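Local atomic coordinates of Low molecular weight protein-tyrosine-phosphatase YwlE (PDB entry 4KK3), a protein that removes phosphate from phosphoarginine residues of many proteins, counteracting the arginine kinase McsB and restoring DNA binding by the repressor CtsR. Residues A[78-83]-A[99-104]; A[37-42]-A[67-72]; A[56-61]-A[130-135]; A[16-21]-A[32-37]. All coordinates share one frame; numbering follows the deposited sequence.

Interaction 1: residues A[78-83]-A[99-104]; sequences DLVLAM and RDKVFT
Lys101 lies against Val80 where two neighbouring parallel strands begin to pair. Its CB sits near the carbonyl O of Asp78. Its CG and CD then run past one methyl of Val80, with Lys101 CD 3.9 Å from Val80 CG2. The chain turns at chi3 (65°), and NZ ends on the carbonyl oxygens of Met74, in helix 71-76, and Ala77. An aliphatic stem thus packs on the sheet while the ammonium binds backbone oxygens.

The strands are joined by three backbone hydrogen bonds. Val80 N gives to Lys101 O, Phe103 N to Val80 O, and Ala82 N to Phe103 O, at 2.8 to 3.0 Å. Val80 and Val102 share one face of the sheet, with Val80 CB 3.9 Å from Val102 CG2. Leu81 and Phe103 point to the other face. There Leu79 CD1 reaches the ring edge of Phe103 at CD2, 3.8 Å away.

This is the strand pair of a right-handed beta-alpha-beta unit, connected through helix 85-94. Strand 102-104 is an outermost strand of the sheet, and strand 79-82 also pairs with strand 2-7. Helix 105-110 covers Leu79 and Leu81, while Met83 reaches helix 13-28 beside the nucleophile Cys7.

Interaction 2: residues A[37-42]-A[67-72]; sequences AGVFAS and SPLTEE
A single beta bridge pairs the end of strand 33-38, an outermost strand of the parallel sheet, with the loop that leads into helix 71-76. The bridge joins Gly38 and Pro68. Gly38 N gives a hydrogen bond to Ser67 O at 3.0 Å, and Gly38 O receives one from Leu69 N, also at 3.0 Å.

Glycine suits this position, since a beta carbon here would collide with the methyl of Ala41. That methyl packs on the carbonyl of Ser67, with Ala41 CB 3.6 Å from Ser67 O. Gly38 also lies close to the substrate-binding Asn10, whose OD1 accepts a hydrogen bond from Ser67 N. The bridge therefore joins strand 33-38 to the surroundings of the phosphate-binding loop.

The apolar part is small. Leu69 has CG anti to its backbone N (chi1 -173°), and its methyls face Ala37 and Val39. Ile4 of strand 2-7 and Ile91 of helix 85-94 also touch this leucine. Its CD1 methyl lies 3.9 Å from Ala37 CB.

Interaction 3: residues A[56-61]-A[130-135]; sequences FEKHIA and TRDELE
Charged groups carry this contact, with the guanidinium of Arg131 between Glu57 and Asp132. Glu57 OE2 forms a salt bridge with Arg131 NH1 at 3.4 Å. The same oxygen takes a weak hydrogen bond from Arg131 NH2, also at 3.4 Å. The carboxylate and guanidinium planes stand 76° apart, so Glu57 meets the guanidinium edge crosswise. On the helix itself, Asp132 OD1 is gripped side-on by two nitrogens, Arg131 NE at 3.1 Å and Arg131 NH2 at 3.2 Å. Both donors come from the same face of the Asp132 carboxylate, and OD1 lies in the guanidinium plane.

Packing contacts come from Lys58. Its chain bends at chi2 (-76°), and CE rests over one face of the guanidinium, 3.4 Å from Arg131 NH2. Lys58 NZ is 4.6 Å from Glu135 OE1, too far for a salt bridge.

Partners beyond the pair complete the network. Arg131 NH1 also binds Ala54 O of helix 49-56, and Glu57 OE1 pairs with Lys128. His59, with its positive phi, belongs to the Schellman motif that ends helix 49-56. The contact thus ties the C-terminal end of that helix to helix 124-145.

An alanine at Arg131 would probably leave Asp132 without its gripping partner and Ala54 O without this donor. The two carboxylates, Glu57 and Asp132, are likely to offset the positive charge of Arg131 and to ease its closeness to Lys58. Across the contact the polar link is long and weak, apolar packing of Lys58 adds to it, and Asp132 and Ala54 O mainly hold the guanidinium.

Interaction 4: residues A[16-21]-A[32-37]; sequences MAEALF and VNVRSA
Glu18 reaches from helix 13-28 to Ser36 on strand 33-38. Its CG is anti to the backbone N (chi1 172°) and the chain is extended beyond it, which carries the carboxylate across to the strand. Ser36 OG, set between its backbone N and carbonyl carbon, gives OE1 of Glu18 a short hydrogen bond of 2.6 Å. It meets OE1 on the anti side, 31° out of the carboxylate plane. A water accepts from Ser36 N and lies 3.1 Å from Glu18 OE1, to which it probably donates. Ser36 OG also bonds with the substrate-binding Asn10, and Glu18 OE2 pairs with Lys22. An alanine at Glu18 would probably leave the hydroxyl of Ser36 without its carboxylate acceptor and Lys22 without this countercharge.

One turn on, Phe21 brings its ring to two valines. Val34 CG2 lies at the ring edge, 3.6 Å from Phe21 CD2, while Val32 CG2 approaches Phe21 CE2 at 3.9 Å. The other methyl of Val34, CG1, packs against Glu18 CG.

Helix and strand run nearly antiparallel within the beta-alpha-beta unit of strand 2-7, helix 13-28 and strand 33-38. Leu141 and Leu145 of helix 124-145 also touch Phe21, and Phe5 lies beside Val34.

How the interactions relate
Interaction 1 is the most buried and interaction 3 lies at the surface. Interactions 2 and 4 are partly buried and share Ala37 on strand 33-38. Interactions 1, 2 and 4 all reach the same sheet: backbone pairing dominates 1 and 2, while 4 packs a helix on the sheet through side chains. Interaction 3 joins the turn after helix 49-56 to helix 124-145, mainly through charged side chains, and lies on the opposite side of the chain's centre from 1 and 2. Apolar side chains connect several of them. Leu20 from 16-21 touches Ile60 and Leu134 of interaction 3, and Met83 of interaction 1 meets Ala17 and Leu134. Asn10 lies beside both 2 and 4.

Interaction 1: residues A[78-83]-A[99-104]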
loop_
_atom_site.group_PDB
_atom_site.type_symbol
_atom_site.label_atom_id
_atom_site.label_comp_id
_atom_site.label_asym_id
_atom_site.label_seq_id
_atom_site.Cartn_x
_atom_site.Cartn_y
_atom_site.Cartn_z
ATOM N N ASP A 78 11.002 0.885 -7.167
ATOM C CA ASP A 78 10.778 0.488 -8.552
ATOM C C ASP A 78 9.326 0.761 -8.941
ATOM O O ASP A 78 9.022 1.070 -10.094
ATOM C CB ASP A 78 11.121 -0.992 -8.745
ATOM C CG ASP A 78 12.588 -1.279 -8.503
ATOM O OD1 ASP A 78 13.428 -0.638 -9.165
ATOM O OD2 ASP A 78 12.907 -2.128 -7.638
ATOM N N LEU A 79 8.439 0.678 -7.957
ATOM C CA LEU A 79 7.014 0.872 -8.177
ATOM C C LEU A 79 6.378 1.482 -6.941
ATOM O O LEU A 79 6.588 1.001 -5.834
ATOM C CB LEU A 79 6.335 -0.463 -8.494
ATOM C CG LEU A 79 4.847 -0.481 -8.864
ATOM C CD1 LEU A 79 4.577 0.366 -10.112
ATOM C CD2 LEU A 79 4.393 -1.930 -9.071
ATOM N N VAL A 80 5.617 2.550 -7.142
ATOM C CA VAL A 80 4.924 3.228 -6.054
ATOM C C VAL A 80 3.429 3.106 -6.300
ATOM O O VAL A 80 2.924 3.584 -7.304
ATOM C CB VAL A 80 5.322 4.709 -5.999
ATOM C CG1 VAL A 80 4.622 5.414 -4.840
ATOM C CG2 VAL A 80 6.838 4.847 -5.882
ATOM N N LEU A 81 2.711 2.440 -5.390
ATOM C CA LEU A 81 1.288 2.233 -5.607
ATOM C C LEU A 81 0.485 2.994 -4.572
ATOM O O LEU A 81 0.480 2.645 -3.391
ATOM C CB LEU A 81 0.948 0.742 -5.547
ATOM C CG LEU A 81 1.638 -0.067 -6.651
ATOM C CD1 LEU A 81 1.435 -1.571 -6.464
ATOM C CD2 LEU A 81 1.156 0.382 -8.037
ATOM N N ALA A 82 -0.202 4.021 -5.037
ATOM C CA ALA A 82 -0.941 4.941 -4.202
ATOM C C ALA A 82 -2.365 4.456 -4.045
ATOM O O ALA A 82 -2.897 3.799 -4.929
ATOM C CB ALA A 82 -0.951 6.326 -4.882
HETATM N N MSE A 83 -3.010 4.814 -2.944
HETATM C CA MSE A 83 -4.404 4.391 -2.751
HETATM C C MSE A 83 -5.391 5.159 -3.628
HETATM O O MSE A 83 -6.358 4.590 -4.153
HETATM C CB MSE A 83 -4.826 4.507 -1.287
HETATM C CG MSE A 83 -4.045 3.612 -0.339
HETATM SE SE MSE A 83 -4.116 1.715 -0.846
HETATM C CE MSE A 83 -2.282 1.259 -0.398
ATOM N N ARG A 99 6.722 10.376 -12.052
ATOM C CA ARG A 99 5.411 9.977 -12.555
ATOM C C ARG A 99 5.404 8.582 -13.158
ATOM O O ARG A 99 4.403 7.874 -13.075
ATOM C CB ARG A 99 4.893 10.977 -13.594
ATOM C CG ARG A 99 4.356 12.245 -12.991
ATOM C CD ARG A 99 3.768 13.163 -14.045
ATOM N NE ARG A 99 3.355 14.420 -13.438
ATOM C CZ ARG A 99 2.149 14.646 -12.930
ATOM N NH1 ARG A 99 1.218 13.708 -12.963
ATOM N NH2 ARG A 99 1.872 15.829 -12.400
ATOM N N ASP A 100 6.519 8.190 -13.769
ATOM C CA ASP A 100 6.548 6.938 -14.506
ATOM C C ASP A 100 6.529 5.728 -13.616
ATOM O O ASP A 100 6.311 4.627 -14.104
ATOM C CB ASP A 100 7.763 6.862 -15.398
ATOM C CG ASP A 100 7.579 7.661 -16.658
ATOM O OD1 ASP A 100 6.606 7.371 -17.396
ATOM O OD2 ASP A 100 8.376 8.582 -16.861
ATOM N N LYS A 101 6.751 5.931 -12.325
ATOM C CA LYS A 101 6.720 4.801 -11.384
ATOM C C LYS A 101 5.534 4.843 -10.424
ATOM O O LYS A 101 5.377 3.946 -9.600
ATOM C CB LYS A 101 8.031 4.708 -10.592
ATOM C CG LYS A 101 8.179 5.763 -9.514
ATOM C CD LYS A 101 9.423 5.538 -8.667
ATOM C CE LYS A 101 10.697 5.693 -9.473
ATOM N NZ LYS A 101 11.917 5.567 -8.601
ATOM N N VAL A 102 4.693 5.868 -10.533
ATOM C CA VAL A 102 3.593 6.057 -9.582
ATOM C C VAL A 102 2.235 5.798 -10.236
ATOM O O VAL A 102 1.878 6.434 -11.244
ATOM C CB VAL A 102 3.596 7.489 -9.032
ATOM C CG1 VAL A 102 2.426 7.710 -8.080
ATOM C CG2 VAL A 102 4.928 7.809 -8.361
ATOM N N PHE A 103 1.478 4.876 -9.650
ATOM C CA PHE A 103 0.168 4.495 -10.160
ATOM C C PHE A 103 -0.742 4.259 -8.980
ATOM O O PHE A 103 -0.263 3.898 -7.911
ATOM C CB PHE A 103 0.284 3.201 -10.979
ATOM C CG PHE A 103 1.225 3.311 -12.148
ATOM C CD1 PHE A 103 0.786 3.834 -13.357
ATOM C CD2 PHE A 103 2.548 2.907 -12.036
ATOM C CE1 PHE A 103 1.646 3.956 -14.442
ATOM C CE2 PHE A 103 3.412 3.018 -13.122
ATOM C CZ PHE A 103 2.960 3.548 -14.324
ATOM N N THR A 104 -2.053 4.424 -9.143
ATOM C CA THR A 104 -2.927 3.913 -8.087
ATOM C C THR A 104 -2.926 2.398 -8.124
ATOM O O THR A 104 -2.655 1.792 -9.162
ATOM C CB THR A 104 -4.374 4.400 -8.169
ATOM O OG1 THR A 104 -5.004 3.839 -9.324
ATOM C CG2 THR A 104 -4.428 5.936 -8.212
#

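Interaction 2: residues A[37-42]-A[67-72]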
loop_
_atom_site.group_PDB
_atom_site.type_symbol
_atom_site.label_atom_id
_atom_site.label_comp_id
_atom_site.label_asym_id
_atom_site.label_seq_id
_atom_site.Cartn_x
_atom_site.Cartn_y
_atom_site.Cartn_z
ATOM N N ALA A 37 4.451 4.067 3.121
ATOM C CA ALA A 37 4.668 5.410 3.670
ATOM C C ALA A 37 3.433 6.293 3.446
ATOM O O ALA A 37 2.495 5.889 2.769
ATOM C CB ALA A 37 5.914 6.048 3.044
ATOM N N GLY A 38 3.410 7.477 4.047
ATOM C CA GLY A 38 2.238 8.329 3.942
ATOM C C GLY A 38 2.614 9.731 3.486
ATOM O O GLY A 38 3.677 10.240 3.847
ATOM N N VAL A 39 1.753 10.348 2.696
ATOM C CA VAL A 39 2.033 11.715 2.249
ATOM C C VAL A 39 1.860 12.757 3.355
ATOM O O VAL A 39 2.464 13.830 3.299
ATOM C CB VAL A 39 1.211 12.103 1.000
ATOM C CG1 VAL A 39 1.598 11.225 -0.148
ATOM C CG2 VAL A 39 -0.276 11.972 1.261
ATOM N N PHE A 40 1.040 12.451 4.356
ATOM C CA PHE A 40 0.895 13.350 5.504
ATOM C C PHE A 40 1.016 12.558 6.796
ATOM O O PHE A 40 0.163 12.641 7.677
ATOM C CB PHE A 40 -0.431 14.126 5.450
ATOM C CG PHE A 40 -0.510 15.097 4.305
ATOM C CD1 PHE A 40 0.409 16.125 4.194
ATOM C CD2 PHE A 40 -1.496 14.979 3.337
ATOM C CE1 PHE A 40 0.352 17.016 3.132
ATOM C CE2 PHE A 40 -1.556 15.860 2.269
ATOM C CZ PHE A 40 -0.631 16.880 2.166
ATOM N N ALA A 41 2.087 11.780 6.889
ATOM C CA ALA A 41 2.281 10.866 8.008
ATOM C C ALA A 41 3.208 11.485 9.043
ATOM O O ALA A 41 4.035 12.330 8.716
ATOM C CB ALA A 41 2.871 9.571 7.504
ATOM N N SER A 42 3.063 11.063 10.296
ATOM C CA SER A 42 4.059 11.356 11.318
ATOM C C SER A 42 4.950 10.126 11.428
ATOM O O SER A 42 4.548 9.044 11.029
ATOM C CB SER A 42 3.387 11.616 12.663
ATOM O OG SER A 42 2.271 12.477 12.518
ATOM N N SER A 67 5.592 6.115 8.703
ATOM C CA SER A 67 6.758 6.732 8.083
ATOM C C SER A 67 6.313 7.735 7.024
ATOM O O SER A 67 5.423 7.441 6.232
ATOM C CB SER A 67 7.646 5.656 7.451
ATOM O OG SER A 67 8.695 6.234 6.694
ATOM N N PRO A 68 6.934 8.924 7.003
ATOM C CA PRO A 68 6.608 9.868 5.932
ATOM C C PRO A 68 7.282 9.431 4.648
ATOM O O PRO A 68 8.357 8.831 4.675
ATOM C CB PRO A 68 7.231 11.180 6.421
ATOM C CG PRO A 68 8.367 10.751 7.286
ATOM C CD PRO A 68 7.894 9.486 7.971
ATOM N N LEU A 69 6.651 9.724 3.524
ATOM C CA LEU A 69 7.285 9.482 2.253
ATOM C C LEU A 69 8.407 10.507 2.087
ATOM O O LEU A 69 8.248 11.667 2.454
ATOM C CB LEU A 69 6.259 9.609 1.142
ATOM C CG LEU A 69 6.715 9.218 -0.254
ATOM C CD1 LEU A 69 7.043 7.740 -0.341
ATOM C CD2 LEU A 69 5.616 9.571 -1.208
ATOM N N THR A 70 9.548 10.073 1.567
ATOM C CA THR A 70 10.685 10.968 1.377
ATOM C C THR A 70 11.224 10.842 -0.033
ATOM O O THR A 70 10.902 9.886 -0.743
ATOM C CB THR A 70 11.838 10.630 2.323
ATOM O OG1 THR A 70 12.312 9.314 2.024
ATOM C CG2 THR A 70 11.387 10.706 3.770
ATOM N N GLU A 71 12.060 11.801 -0.426
ATOM C CA GLU A 71 12.690 11.779 -1.740
ATOM C C GLU A 71 13.517 10.509 -1.925
ATOM O O GLU A 71 13.488 9.896 -2.990
ATOM C CB GLU A 71 13.560 13.025 -1.940
ATOM C CG GLU A 71 14.424 13.004 -3.194
ATOM C CD GLU A 71 13.624 13.165 -4.473
ATOM O OE1 GLU A 71 12.510 13.727 -4.418
ATOM O OE2 GLU A 71 14.115 12.731 -5.540
ATOM N N GLU A 72 14.236 10.109 -0.877
ATOM C CA GLU A 72 15.056 8.900 -0.923
ATOM C C GLU A 72 14.239 7.647 -1.236
ATOM O O GLU A 72 14.647 6.822 -2.056
ATOM C CB GLU A 72 15.800 8.703 0.398
ATOM C CG GLU A 72 16.795 7.557 0.375
ATOM C CD GLU A 72 17.099 7.025 1.762
ATOM O OE1 GLU A 72 16.238 6.311 2.322
ATOM O OE2 GLU A 72 18.193 7.320 2.287
#

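Interaction 3: residues A[56-61]-A[130-135]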
loop_
_atom_site.group_PDB
_atom_site.type_symbol
_atom_site.label_atom_id
_atom_site.label_comp_id
_atom_site.label_asym_id
_atom_site.label_seq_id
_atom_site.Cartn_x
_atom_site.Cartn_y
_atom_site.Cartn_z
ATOM N N PHE A 56 -5.556 -9.113 12.256
ATOM C CA PHE A 56 -5.423 -10.126 13.303
ATOM C C PHE A 56 -6.437 -11.262 13.094
ATOM O O PHE A 56 -6.134 -12.452 13.303
ATOM C CB PHE A 56 -5.602 -9.449 14.671
ATOM C CG PHE A 56 -5.371 -10.369 15.853
ATOM C CD1 PHE A 56 -4.093 -10.596 16.333
ATOM C CD2 PHE A 56 -6.439 -10.959 16.497
ATOM C CE1 PHE A 56 -3.885 -11.432 17.438
ATOM C CE2 PHE A 56 -6.240 -11.790 17.595
ATOM C CZ PHE A 56 -4.959 -12.015 18.060
ATOM N N GLU A 57 -7.633 -10.890 12.641
ATOM C CA GLU A 57 -8.684 -11.848 12.306
ATOM C C GLU A 57 -8.239 -12.876 11.255
ATOM O O GLU A 57 -8.649 -14.041 11.297
ATOM C CB GLU A 57 -9.947 -11.111 11.844
ATOM C CG GLU A 57 -10.934 -11.967 11.064
ATOM C CD GLU A 57 -12.155 -11.184 10.637
ATOM O OE1 GLU A 57 -12.466 -10.188 11.313
ATOM O OE2 GLU A 57 -12.797 -11.552 9.630
ATOM N N LYS A 58 -7.378 -12.445 10.341
ATOM C CA LYS A 58 -6.844 -13.305 9.294
ATOM C C LYS A 58 -5.459 -13.844 9.635
ATOM O O LYS A 58 -4.733 -14.312 8.752
ATOM C CB LYS A 58 -6.774 -12.531 7.972
ATOM C CG LYS A 58 -8.114 -11.992 7.515
ATOM C CD LYS A 58 -8.969 -13.100 6.924
ATOM C CE LYS A 58 -10.130 -12.527 6.130
ATOM N NZ LYS A 58 -10.882 -13.581 5.401
ATOM N N HIS A 59 -5.104 -13.779 10.916
ATOM C CA HIS A 59 -3.834 -14.292 11.422
ATOM C C HIS A 59 -2.611 -13.611 10.824
ATOM O O HIS A 59 -1.586 -14.242 10.599
ATOM C CB HIS A 59 -3.755 -15.824 11.258
ATOM C CG HIS A 59 -4.918 -16.540 11.867
ATOM N ND1 HIS A 59 -4.852 -17.139 13.105
ATOM C CD2 HIS A 59 -6.183 -16.727 11.422
ATOM C CE1 HIS A 59 -6.024 -17.682 13.392
ATOM N NE2 HIS A 59 -6.848 -17.445 12.390
ATOM N N ILE A 60 -2.720 -12.307 10.586
ATOM C CA ILE A 60 -1.579 -11.532 10.140
ATOM C C ILE A 60 -1.312 -10.452 11.167
ATOM O O ILE A 60 -2.241 -9.766 11.592
ATOM C CB ILE A 60 -1.864 -10.870 8.771
ATOM C CG1 ILE A 60 -1.959 -11.944 7.679
ATOM C CG2 ILE A 60 -0.766 -9.870 8.429
ATOM C CD1 ILE A 60 -2.295 -11.384 6.296
ATOM N N ALA A 61 -0.055 -10.295 11.572
ATOM C CA ALA A 61 0.288 -9.284 12.571
ATOM C C ALA A 61 0.611 -7.965 11.891
ATOM O O ALA A 61 1.422 -7.913 10.974
ATOM C CB ALA A 61 1.467 -9.743 13.426
ATOM N N THR A 130 -12.336 -2.725 3.717
ATOM C CA THR A 130 -11.091 -2.237 3.125
ATOM C C THR A 130 -10.070 -3.369 3.018
ATOM O O THR A 130 -9.431 -3.568 1.980
ATOM C CB THR A 130 -10.499 -1.103 3.955
ATOM O OG1 THR A 130 -11.423 -0.011 3.974
ATOM C CG2 THR A 130 -9.183 -0.631 3.351
ATOM N N ARG A 131 -9.935 -4.124 4.100
ATOM C CA ARG A 131 -9.042 -5.278 4.090
ATOM C C ARG A 131 -9.364 -6.222 2.924
ATOM O O ARG A 131 -8.467 -6.647 2.195
ATOM C CB ARG A 131 -9.145 -6.039 5.418
ATOM C CG ARG A 131 -8.305 -7.310 5.444
ATOM C CD ARG A 131 -8.774 -8.239 6.568
ATOM N NE ARG A 131 -10.080 -8.828 6.269
ATOM C CZ ARG A 131 -10.930 -9.296 7.182
ATOM N NH1 ARG A 131 -10.648 -9.242 8.483
ATOM N NH2 ARG A 131 -12.088 -9.800 6.788
ATOM N N ASP A 132 -10.640 -6.565 2.765
ATOM C CA ASP A 132 -11.059 -7.501 1.724
ATOM C C ASP A 132 -10.834 -6.937 0.326
ATOM O O ASP A 132 -10.447 -7.658 -0.591
ATOM C CB ASP A 132 -12.527 -7.892 1.899
ATOM C CG ASP A 132 -12.752 -8.778 3.119
ATOM O OD1 ASP A 132 -11.754 -9.274 3.681
ATOM O OD2 ASP A 132 -13.921 -8.984 3.511
ATOM N N GLU A 133 -11.087 -5.638 0.185
ATOM C CA GLU A 133 -10.858 -4.934 -1.060
ATOM C C GLU A 133 -9.375 -5.010 -1.435
ATOM O O GLU A 133 -9.024 -5.330 -2.576
ATOM C CB GLU A 133 -11.305 -3.476 -0.882
ATOM C CG GLU A 133 -11.005 -2.535 -2.036
ATOM C CD GLU A 133 -11.452 -1.116 -1.726
ATOM O OE1 GLU A 133 -11.669 -0.799 -0.538
ATOM O OE2 GLU A 133 -11.590 -0.315 -2.664
ATOM N N LEU A 134 -8.519 -4.714 -0.463
ATOM C CA LEU A 134 -7.076 -4.766 -0.637
ATOM C C LEU A 134 -6.602 -6.176 -0.967
ATOM O O LEU A 134 -5.783 -6.376 -1.868
ATOM C CB LEU A 134 -6.366 -4.277 0.626
ATOM C CG LEU A 134 -6.392 -2.759 0.782
ATOM C CD1 LEU A 134 -5.751 -2.327 2.092
ATOM C CD2 LEU A 134 -5.651 -2.136 -0.424
ATOM N N GLU A 135 -7.108 -7.146 -0.217
ATOM C CA GLU A 135 -6.700 -8.535 -0.424
ATOM C C GLU A 135 -6.893 -8.970 -1.878
ATOM O O GLU A 135 -5.984 -9.534 -2.492
ATOM C CB GLU A 135 -7.455 -9.462 0.535
ATOM C CG GLU A 135 -6.931 -10.894 0.555
ATOM C CD GLU A 135 -7.600 -11.731 1.630
ATOM O OE1 GLU A 135 -8.392 -11.166 2.417
ATOM O OE2 GLU A 135 -7.335 -12.951 1.691
#

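Interaction 4: residues A[16-21]-A[32-37]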
loop_
_atom_site.group_PDB
_atom_site.type_symbol
_atom_site.label_atom_id
_atom_site.label_comp_id
_atom_site.label_asym_id
_atom_site.label_seq_id
_atom_site.Cartn_x
_atom_site.Cartn_y
_atom_site.Cartn_z
HETATM N N MSE A 16 -1.902 -1.843 5.972
HETATM C CA MSE A 16 -2.649 -3.070 5.687
HETATM C C MSE A 16 -2.186 -3.682 4.378
HETATM O O MSE A 16 -1.981 -4.875 4.285
HETATM C CB MSE A 16 -4.166 -2.834 5.656
HETATM C CG MSE A 16 -4.799 -2.831 7.063
HETATM SE SE MSE A 16 -6.765 -2.905 7.029
HETATM C CE MSE A 16 -7.032 -1.126 6.404
ATOM N N ALA A 17 -2.008 -2.860 3.354
ATOM C CA ALA A 17 -1.557 -3.396 2.067
ATOM C C ALA A 17 -0.181 -4.066 2.148
ATOM O O ALA A 17 0.036 -5.147 1.590
ATOM C CB ALA A 17 -1.542 -2.291 1.012
ATOM N N GLU A 18 0.749 -3.407 2.825
ATOM C CA GLU A 18 2.096 -3.932 3.035
ATOM C C GLU A 18 2.064 -5.305 3.732
ATOM O O GLU A 18 2.716 -6.252 3.307
ATOM C CB GLU A 18 2.900 -2.933 3.880
ATOM C CG GLU A 18 4.271 -3.442 4.331
ATOM C CD GLU A 18 5.035 -2.449 5.204
ATOM O OE1 GLU A 18 4.470 -1.401 5.588
ATOM O OE2 GLU A 18 6.207 -2.728 5.526
ATOM N N ALA A 19 1.296 -5.409 4.805
ATOM C CA ALA A 19 1.277 -6.663 5.567
ATOM C C ALA A 19 0.576 -7.766 4.791
ATOM O O ALA A 19 1.049 -8.917 4.775
ATOM C CB ALA A 19 0.615 -6.443 6.917
ATOM N N LEU A 20 -0.557 -7.439 4.170
ATOM C CA LEU A 20 -1.268 -8.397 3.324
ATOM C C LEU A 20 -0.399 -8.855 2.141
ATOM O O LEU A 20 -0.308 -10.058 1.850
ATOM C CB LEU A 20 -2.588 -7.812 2.805
ATOM C CG LEU A 20 -3.713 -7.577 3.820
ATOM C CD1 LEU A 20 -4.822 -6.750 3.196
ATOM C CD2 LEU A 20 -4.259 -8.922 4.280
ATOM N N PHE A 21 0.233 -7.904 1.451
ATOM C CA PHE A 21 1.061 -8.270 0.299
ATOM C C PHE A 21 2.325 -9.068 0.655
ATOM O O PHE A 21 2.730 -9.967 -0.093
ATOM C CB PHE A 21 1.421 -7.045 -0.539
ATOM C CG PHE A 21 2.028 -7.392 -1.863
ATOM C CD1 PHE A 21 1.278 -8.059 -2.821
ATOM C CD2 PHE A 21 3.335 -7.053 -2.150
ATOM C CE1 PHE A 21 1.842 -8.396 -4.055
ATOM C CE2 PHE A 21 3.899 -7.386 -3.384
ATOM C CZ PHE A 21 3.146 -8.054 -4.321
ATOM N N VAL A 32 10.220 -9.930 -3.768
ATOM C CA VAL A 32 10.052 -8.484 -3.783
ATOM C C VAL A 32 10.319 -7.906 -2.406
ATOM O O VAL A 32 10.207 -8.604 -1.395
ATOM C CB VAL A 32 8.629 -8.079 -4.226
ATOM C CG1 VAL A 32 8.366 -8.525 -5.651
ATOM C CG2 VAL A 32 7.588 -8.661 -3.289
ATOM N N ASN A 33 10.675 -6.627 -2.377
ATOM C CA ASN A 33 10.862 -5.890 -1.140
ATOM C C ASN A 33 9.699 -4.919 -0.982
ATOM O O ASN A 33 9.415 -4.150 -1.887
ATOM C CB ASN A 33 12.188 -5.134 -1.192
ATOM C CG ASN A 33 12.592 -4.566 0.149
ATOM O OD1 ASN A 33 12.256 -3.429 0.481
ATOM N ND2 ASN A 33 13.328 -5.352 0.926
ATOM N N VAL A 34 9.013 -4.962 0.156
ATOM C CA VAL A 34 7.776 -4.194 0.298
ATOM C C VAL A 34 7.812 -3.226 1.473
ATOM O O VAL A 34 8.190 -3.595 2.579
ATOM C CB VAL A 34 6.566 -5.140 0.447
ATOM C CG1 VAL A 34 5.271 -4.356 0.498
ATOM C CG2 VAL A 34 6.548 -6.142 -0.695
ATOM N N ARG A 35 7.409 -1.983 1.221
ATOM C CA ARG A 35 7.348 -0.965 2.259
ATOM C C ARG A 35 6.058 -0.163 2.121
ATOM O O ARG A 35 5.299 -0.349 1.172
ATOM C CB ARG A 35 8.521 0.006 2.116
ATOM C CG ARG A 35 9.887 -0.559 2.433
ATOM C CD ARG A 35 10.884 0.583 2.579
ATOM N NE ARG A 35 10.232 1.770 3.125
ATOM C CZ ARG A 35 9.991 1.969 4.419
ATOM N NH1 ARG A 35 10.352 1.057 5.313
ATOM N NH2 ARG A 35 9.383 3.079 4.817
ATOM N N SER A 36 5.814 0.724 3.083
ATOM C CA SER A 36 4.708 1.666 2.988
ATOM C C SER A 36 5.120 3.013 3.570
ATOM O O SER A 36 6.037 3.097 4.392
ATOM C CB SER A 36 3.465 1.148 3.711
ATOM O OG SER A 36 3.730 1.026 5.092
ATOM N N ALA A 37 4.451 4.067 3.121
ATOM C CA ALA A 37 4.668 5.410 3.670
ATOM C C ALA A 37 3.433 6.293 3.446
ATOM O O ALA A 37 2.495 5.889 2.769
ATOM C CB ALA A 37 5.914 6.048 3.044
HETATM O O HOH W 1 7.054 0.261 5.836
#